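Modulator protein RSBR (Bacillus subtilis, PDB 2BNL) regulates sigma-B activity in the environmental stress response as a stressosome component, stimulating the RsbT kinase toward RsbS, here represented by its N-terminal globin-like domain. Local coordinates at residues A[9-14]-A[93-98]; A[50-55]-A[121-126]. One frame throughout, in Å; residues are numbered along the deposited sequence.

Overall arrangement
Both contacts are buried helix-to-helix packings within one all-helical domain, a non-heme globin fold, and their centres lie about 14 Å apart. Interaction 1 joins helix 5-13 to helix 81-100; interaction 2 joins helix 39-54 to helix 109-135. Along the chain the segments alternate, 9-14, 50-55, 93-98, 121-126, so the two long-range connections interlock, tying early helices to late ones. They also meet directly: Ile11 of interaction 1 packs on Ile50, Leu53 and Leu54 of interaction 2, making one continuous apolar core. Helices 81-100 and 109-135 are consecutive, and residues on both segments 93-98 and 121-126 reach the second subunit, so the helices that carry the core contacts also face the dimer partner.

Interaction 1. Residues A[9-14]-A[93-98]; sequences QFIAEN and KRLYTK
Phe10 and Leu95 both swing their CG anti to the backbone N, with chi1 of -175° and 163°, and this brings the Phe10 ring alongside the isobutyl group of Leu95. The two side chains run past each other in opposite senses. One methyl does the touching: Leu95 CD1 lies 3.7 Å from Phe10 CE2 and equally near CD2, so it rests against one side bond of the ring at an oblique angle. Farther round the ring, Phe10 CZ comes to 4.1 Å from Lys98 CB, and the rest of the lysine chain, bent at chi2, leads its amine away; the lysine thus offers aliphatic carbon at the margin of the contact. The other Leu95 methyl, CD2, makes a looser approach to Ile11 CG1 at 4.4 Å.

A polar group completes the setting of the ring. Asn14 ND2 sits 3.2 Å above the ring plane, over its centre, while donating a fairly straight hydrogen bond to Phe10 O at 2.8 Å. That bond holds the amide over the ring and ties Asn14, the residue between helices 5-13 and 15-30, back to the last turn of the first helix. No hydrogen bond crosses between the two segments, so apolar packing joins them.

The local axes of 9-13 and 93-98 cross at 87°, 11.9 Å apart at closest approach, a wide separation that the bulky ring and leucine span; this is near-perpendicular helix packing in the core of the globin-like N-terminal domain. On segment 93-98, Lys93 also forms a salt bridge with Asp117 of the second subunit. Within the chain, Leu18 of helix 15-30 touches both Ile11 and Leu95, and helix 109-135 adds Phe119 against Ile11 and Phe120 against Leu95.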
loop_
_atom_site.group_PDB
_atom_site.type_symbol
_atom_site.label_atom_id
_atom_site.label_comp_id
_atom_site.label_asym_id
_atom_site.label_seq_id
_atom_site.Cartn_x
_atom_site.Cartn_y
_atom_site.Cartn_z
ATOM N N GLN A 9 -6.512 19.288 6.667
ATOM C CA GLN A 9 -7.163 20.029 7.730
ATOM C C GLN A 9 -7.735 19.187 8.860
ATOM O O GLN A 9 -7.619 19.527 10.000
ATOM C CB GLN A 9 -8.207 20.930 7.141
ATOM C CG GLN A 9 -9.330 21.239 8.088
ATOM C CD GLN A 9 -10.456 22.131 7.499
ATOM O OE1 GLN A 9 -11.074 21.870 6.412
ATOM N NE2 GLN A 9 -10.712 23.161 8.221
ATOM N N PHE A 10 -8.285 18.026 8.528
ATOM C CA PHE A 10 -8.787 17.177 9.531
ATOM C C PHE A 10 -7.661 16.620 10.363
ATOM O O PHE A 10 -7.742 16.580 11.571
ATOM C CB PHE A 10 -9.674 16.060 8.910
ATOM C CG PHE A 10 -10.327 15.219 9.933
ATOM C CD1 PHE A 10 -11.621 15.499 10.357
ATOM C CD2 PHE A 10 -9.642 14.180 10.531
ATOM C CE1 PHE A 10 -12.204 14.693 11.348
ATOM C CE2 PHE A 10 -10.221 13.398 11.532
ATOM C CZ PHE A 10 -11.491 13.642 11.935
ATOM N N ILE A 11 -6.565 16.225 9.747
ATOM C CA ILE A 11 -5.403 15.769 10.505
ATOM C C ILE A 11 -4.892 16.865 11.379
ATOM O O ILE A 11 -4.671 16.592 12.573
ATOM C CB ILE A 11 -4.278 15.208 9.611
ATOM C CG1 ILE A 11 -4.827 14.007 8.811
ATOM C CG2 ILE A 11 -2.944 14.904 10.420
ATOM C CD1 ILE A 11 -3.927 13.739 7.545
ATOM N N ALA A 12 -4.700 18.104 10.837
ATOM C CA ALA A 12 -4.201 19.224 11.620
ATOM C C ALA A 12 -5.074 19.503 12.865
ATOM O O ALA A 12 -4.514 19.801 13.905
ATOM C CB ALA A 12 -4.067 20.470 10.800
ATOM N N GLU A 13 -6.413 19.367 12.750
ATOM C CA GLU A 13 -7.345 19.678 13.809
ATOM C C GLU A 13 -7.571 18.554 14.809
ATOM O O GLU A 13 -8.162 18.796 15.795
ATOM C CB GLU A 13 -8.705 20.101 13.232
ATOM C CG GLU A 13 -8.559 21.398 12.572
ATOM C CD GLU A 13 -9.675 21.749 11.621
ATOM O OE1 GLU A 13 -10.610 20.908 11.419
ATOM O OE2 GLU A 13 -9.548 22.872 11.015
ATOM N N ASN A 14 -7.013 17.379 14.557
ATOM C CA ASN A 14 -7.313 16.167 15.354
ATOM C C ASN A 14 -6.058 15.419 15.692
ATOM O O ASN A 14 -6.054 14.197 15.705
ATOM C CB ASN A 14 -8.284 15.306 14.553
ATOM C CG ASN A 14 -9.686 16.008 14.403
ATOM O OD1 ASN A 14 -10.464 16.030 15.362
ATOM N ND2 ASN A 14 -9.988 16.567 13.203
ATOM N N LYS A 93 -7.479 3.742 7.274
ATOM C CA LYS A 93 -8.790 3.162 7.395
ATOM C C LYS A 93 -9.485 3.575 8.663
ATOM O O LYS A 93 -10.736 3.828 8.674
ATOM C CB LYS A 93 -8.696 1.633 7.309
ATOM C CG LYS A 93 -8.283 1.204 5.939
ATOM C CD LYS A 93 -8.273 -0.325 5.959
ATOM C CE LYS A 93 -7.298 -0.900 5.010
ATOM N NZ LYS A 93 -7.354 -2.373 5.345
ATOM N N ARG A 94 -8.667 3.718 9.713
ATOM C CA ARG A 94 -9.143 4.219 10.928
ATOM C C ARG A 94 -9.458 5.698 10.920
ATOM O O ARG A 94 -10.412 6.118 11.539
ATOM C CB ARG A 94 -8.220 3.792 12.052
ATOM C CG ARG A 94 -8.415 2.261 12.298
ATOM C CD ARG A 94 -7.662 1.684 13.490
ATOM N NE ARG A 94 -7.511 0.212 13.320
ATOM C CZ ARG A 94 -7.210 -0.661 14.291
ATOM N NH1 ARG A 94 -7.073 -0.266 15.557
ATOM N NH2 ARG A 94 -7.094 -1.938 14.006
ATOM N N LEU A 95 -8.695 6.464 10.159
ATOM C CA LEU A 95 -8.971 7.866 9.934
ATOM C C LEU A 95 -10.270 7.998 9.098
ATOM O O LEU A 95 -11.138 8.859 9.363
ATOM C CB LEU A 95 -7.756 8.508 9.237
ATOM C CG LEU A 95 -8.104 9.860 8.585
ATOM C CD1 LEU A 95 -8.247 10.818 9.746
ATOM C CD2 LEU A 95 -7.099 10.374 7.640
ATOM N N TYR A 96 -10.434 7.123 8.096
ATOM C CA TYR A 96 -11.672 7.078 7.384
ATOM C C TYR A 96 -12.911 6.948 8.306
ATOM O O TYR A 96 -13.855 7.714 8.213
ATOM C CB TYR A 96 -11.672 5.995 6.294
ATOM C CG TYR A 96 -13.060 5.724 5.798
ATOM C CD1 TYR A 96 -13.686 6.595 4.869
ATOM C CD2 TYR A 96 -13.777 4.635 6.273
ATOM C CE1 TYR A 96 -14.937 6.353 4.428
ATOM C CE2 TYR A 96 -15.073 4.401 5.833
ATOM C CZ TYR A 96 -15.615 5.260 4.891
ATOM O OH TYR A 96 -16.845 4.993 4.432
ATOM N N THR A 97 -12.888 5.999 9.194
ATOM C CA THR A 97 -14.035 5.768 10.142
ATOM C C THR A 97 -14.308 7.082 10.932
ATOM O O THR A 97 -15.452 7.514 11.006
ATOM C CB THR A 97 -13.677 4.629 11.059
ATOM O OG1 THR A 97 -13.406 3.460 10.284
ATOM C CG2 THR A 97 -14.809 4.272 12.062
ATOM N N LYS A 98 -13.240 7.741 11.450
ATOM C CA LYS A 98 -13.364 9.021 12.141
ATOM C C LYS A 98 -14.001 10.071 11.278
ATOM O O LYS A 98 -14.995 10.704 11.677
ATOM C CB LYS A 98 -12.028 9.608 12.673
ATOM C CG LYS A 98 -11.306 8.816 13.736
ATOM C CD LYS A 98 -12.313 8.165 14.727
ATOM C CE LYS A 98 -11.703 7.555 16.033
ATOM N NZ LYS A 98 -12.808 6.810 16.649
#

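Interaction 2. Residues A[50-55]-A[121-126]; sequences IDILLL and SPINTE
Ile123 projects from helix 109-135 toward helix 39-54 and meets Ile52 and Leu53 with two different branches. Its CG2 methyl touches the CG2 methyl of Ile52 at 3.7 Å, the two isoleucines running antiparallel alongside each other. The longer branch carries CD1 to Leu53 CD2, also 3.7 Å away, and here the leucine lies roughly perpendicular to the Ile123 chain. The fork follows from the Ile123 torsion: chi1 of -61° puts CG1 beside the backbone N and leaves CG2 anti to it, so the branches diverge to separate partners. Both distances are ordinary van der Waals spacing, evidence of close packing without compression, and the backbones come to 7.7 Å between Leu53 CA and Ile123 CA.

This tight part is confined to three buried residues. The looser side is marked by exposure: Leu55 is exposed and Asp51 partly so. The subunit side is different again, for Lys82 of the second subunit forms a salt bridge with Glu126 and a hydrogen bond with Thr125. Around the close core, Ile67 and Leu70 of helix 64-76 pack on Ile52, and Trp22 of helix 15-30 packs on Leu53. Nearby, the buried Asn124 has its OD1 hydrogen-bonded to Tyr49 OH, which satisfies one polar atom beside the apolar zone.

Across the segments no hydrogen bond or ion pair forms; only methyl groups meet. The contact is thus apolar interhelix packing in the core of the globin-like domain. Shape fit and the exclusion of water therefore probably supply the cohesion between helices 39-54 and 109-135, while the salt bridge from Glu126 to the neighbouring subunit lies outside this apolar patch.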
loop_
_atom_site.group_PDB
_atom_site.type_symbol
_atom_site.label_atom_id
_atom_site.label_comp_id
_atom_site.label_asym_id
_atom_site.label_seq_id
_atom_site.Cartn_x
_atom_site.Cartn_y
_atom_site.Cartn_z
ATOM N N ILE A 50 2.706 11.324 11.808
ATOM C CA ILE A 50 1.886 12.517 11.698
ATOM C C ILE A 50 2.724 13.761 11.202
ATOM O O ILE A 50 2.213 14.568 10.435
ATOM C CB ILE A 50 1.133 12.887 13.033
ATOM C CG1 ILE A 50 0.165 11.796 13.448
ATOM C CG2 ILE A 50 0.080 14.072 12.883
ATOM C CD1 ILE A 50 -0.316 11.734 15.049
ATOM N N ASP A 51 3.925 13.916 11.719
ATOM C CA ASP A 51 4.820 15.019 11.362
ATOM C C ASP A 51 5.145 14.962 9.853
ATOM O O ASP A 51 5.162 15.988 9.229
ATOM C CB ASP A 51 6.136 14.959 12.105
ATOM C CG ASP A 51 6.050 15.472 13.538
ATOM O OD1 ASP A 51 4.974 15.873 13.995
ATOM O OD2 ASP A 51 7.114 15.454 14.168
ATOM N N ILE A 52 5.328 13.766 9.318
ATOM C CA ILE A 52 5.393 13.528 7.846
ATOM C C ILE A 52 4.163 14.001 7.087
ATOM O O ILE A 52 4.281 14.746 6.097
ATOM C CB ILE A 52 5.748 12.081 7.480
ATOM C CG1 ILE A 52 7.192 11.751 7.917
ATOM C CG2 ILE A 52 5.479 11.801 6.016
ATOM C CD1 ILE A 52 7.450 10.267 8.232
ATOM N N LEU A 53 3.005 13.670 7.608
ATOM C CA LEU A 53 1.774 14.033 6.978
ATOM C C LEU A 53 1.656 15.534 6.929
ATOM O O LEU A 53 1.275 16.083 5.890
ATOM C CB LEU A 53 0.583 13.388 7.709
ATOM C CG LEU A 53 0.523 11.893 7.816
ATOM C CD1 LEU A 53 -0.754 11.500 8.605
ATOM C CD2 LEU A 53 0.639 11.137 6.587
ATOM N N LEU A 54 1.986 16.205 8.037
ATOM C CA LEU A 54 1.802 17.669 8.155
ATOM C C LEU A 54 2.749 18.479 7.185
ATOM O O LEU A 54 2.488 19.614 6.906
ATOM C CB LEU A 54 1.930 18.073 9.641
ATOM C CG LEU A 54 0.695 17.629 10.453
ATOM C CD1 LEU A 54 0.934 17.984 11.896
ATOM C CD2 LEU A 54 -0.681 18.251 9.954
ATOM N N LEU A 55 3.837 17.854 6.731
ATOM C CA LEU A 55 4.767 18.385 5.734
ATOM C C LEU A 55 4.364 18.060 4.323
ATOM O O LEU A 55 4.959 18.548 3.431
ATOM C CB LEU A 55 6.165 17.790 5.986
ATOM C CG LEU A 55 6.858 18.217 7.271
ATOM C CD1 LEU A 55 8.082 17.283 7.534
ATOM C CD2 LEU A 55 7.295 19.695 7.162
ATOM N N SER A 121 -1.458 7.776 -0.215
ATOM C CA SER A 121 -0.846 6.760 -1.077
ATOM C C SER A 121 0.634 7.094 -1.457
ATOM O O SER A 121 1.506 6.337 -1.159
ATOM C CB SER A 121 -1.679 6.466 -2.385
ATOM O OG SER A 121 -1.148 5.323 -2.996
ATOM N N PRO A 122 0.898 8.288 -1.996
ATOM C CA PRO A 122 2.335 8.625 -2.308
ATOM C C PRO A 122 3.320 8.711 -1.095
ATOM O O PRO A 122 4.508 8.427 -1.202
ATOM C CB PRO A 122 2.214 9.974 -3.042
ATOM C CG PRO A 122 0.896 10.563 -2.646
ATOM C CD PRO A 122 -0.038 9.398 -2.290
ATOM N N ILE A 123 2.795 9.137 0.046
ATOM C CA ILE A 123 3.567 9.116 1.294
ATOM C C ILE A 123 3.922 7.717 1.701
ATOM O O ILE A 123 5.086 7.361 1.907
ATOM C CB ILE A 123 2.789 9.760 2.434
ATOM C CG1 ILE A 123 2.474 11.189 2.128
ATOM C CG2 ILE A 123 3.515 9.620 3.741
ATOM C CD1 ILE A 123 1.383 11.932 3.087
ATOM N N ASN A 124 2.896 6.859 1.763
ATOM C CA ASN A 124 3.159 5.465 2.155
ATOM C C ASN A 124 4.041 4.704 1.213
ATOM O O ASN A 124 4.839 3.900 1.664
ATOM C CB ASN A 124 1.818 4.653 2.359
ATOM C CG ASN A 124 0.987 5.206 3.507
ATOM O OD1 ASN A 124 1.538 5.915 4.391
ATOM N ND2 ASN A 124 -0.298 4.912 3.501
ATOM N N THR A 125 3.855 4.897 -0.079
ATOM C CA THR A 125 4.729 4.227 -1.110
ATOM C C THR A 125 6.192 4.658 -0.943
ATOM O O THR A 125 7.104 3.880 -1.076
ATOM C CB THR A 125 4.266 4.447 -2.538
ATOM O OG1 THR A 125 4.333 5.836 -2.882
ATOM C CG2 THR A 125 2.906 3.850 -2.786
ATOM N N GLU A 126 6.389 5.895 -0.581
ATOM C CA GLU A 126 7.734 6.443 -0.401
ATOM C C GLU A 126 8.312 5.856 0.901
ATOM O O GLU A 126 9.488 5.580 1.014
ATOM C CB GLU A 126 7.636 7.941 -0.262
ATOM C CG GLU A 126 8.965 8.638 -0.366
ATOM C CD GLU A 126 9.688 8.318 -1.682
ATOM O OE1 GLU A 126 8.962 8.277 -2.682
ATOM O OE2 GLU A 126 10.910 7.983 -1.650
#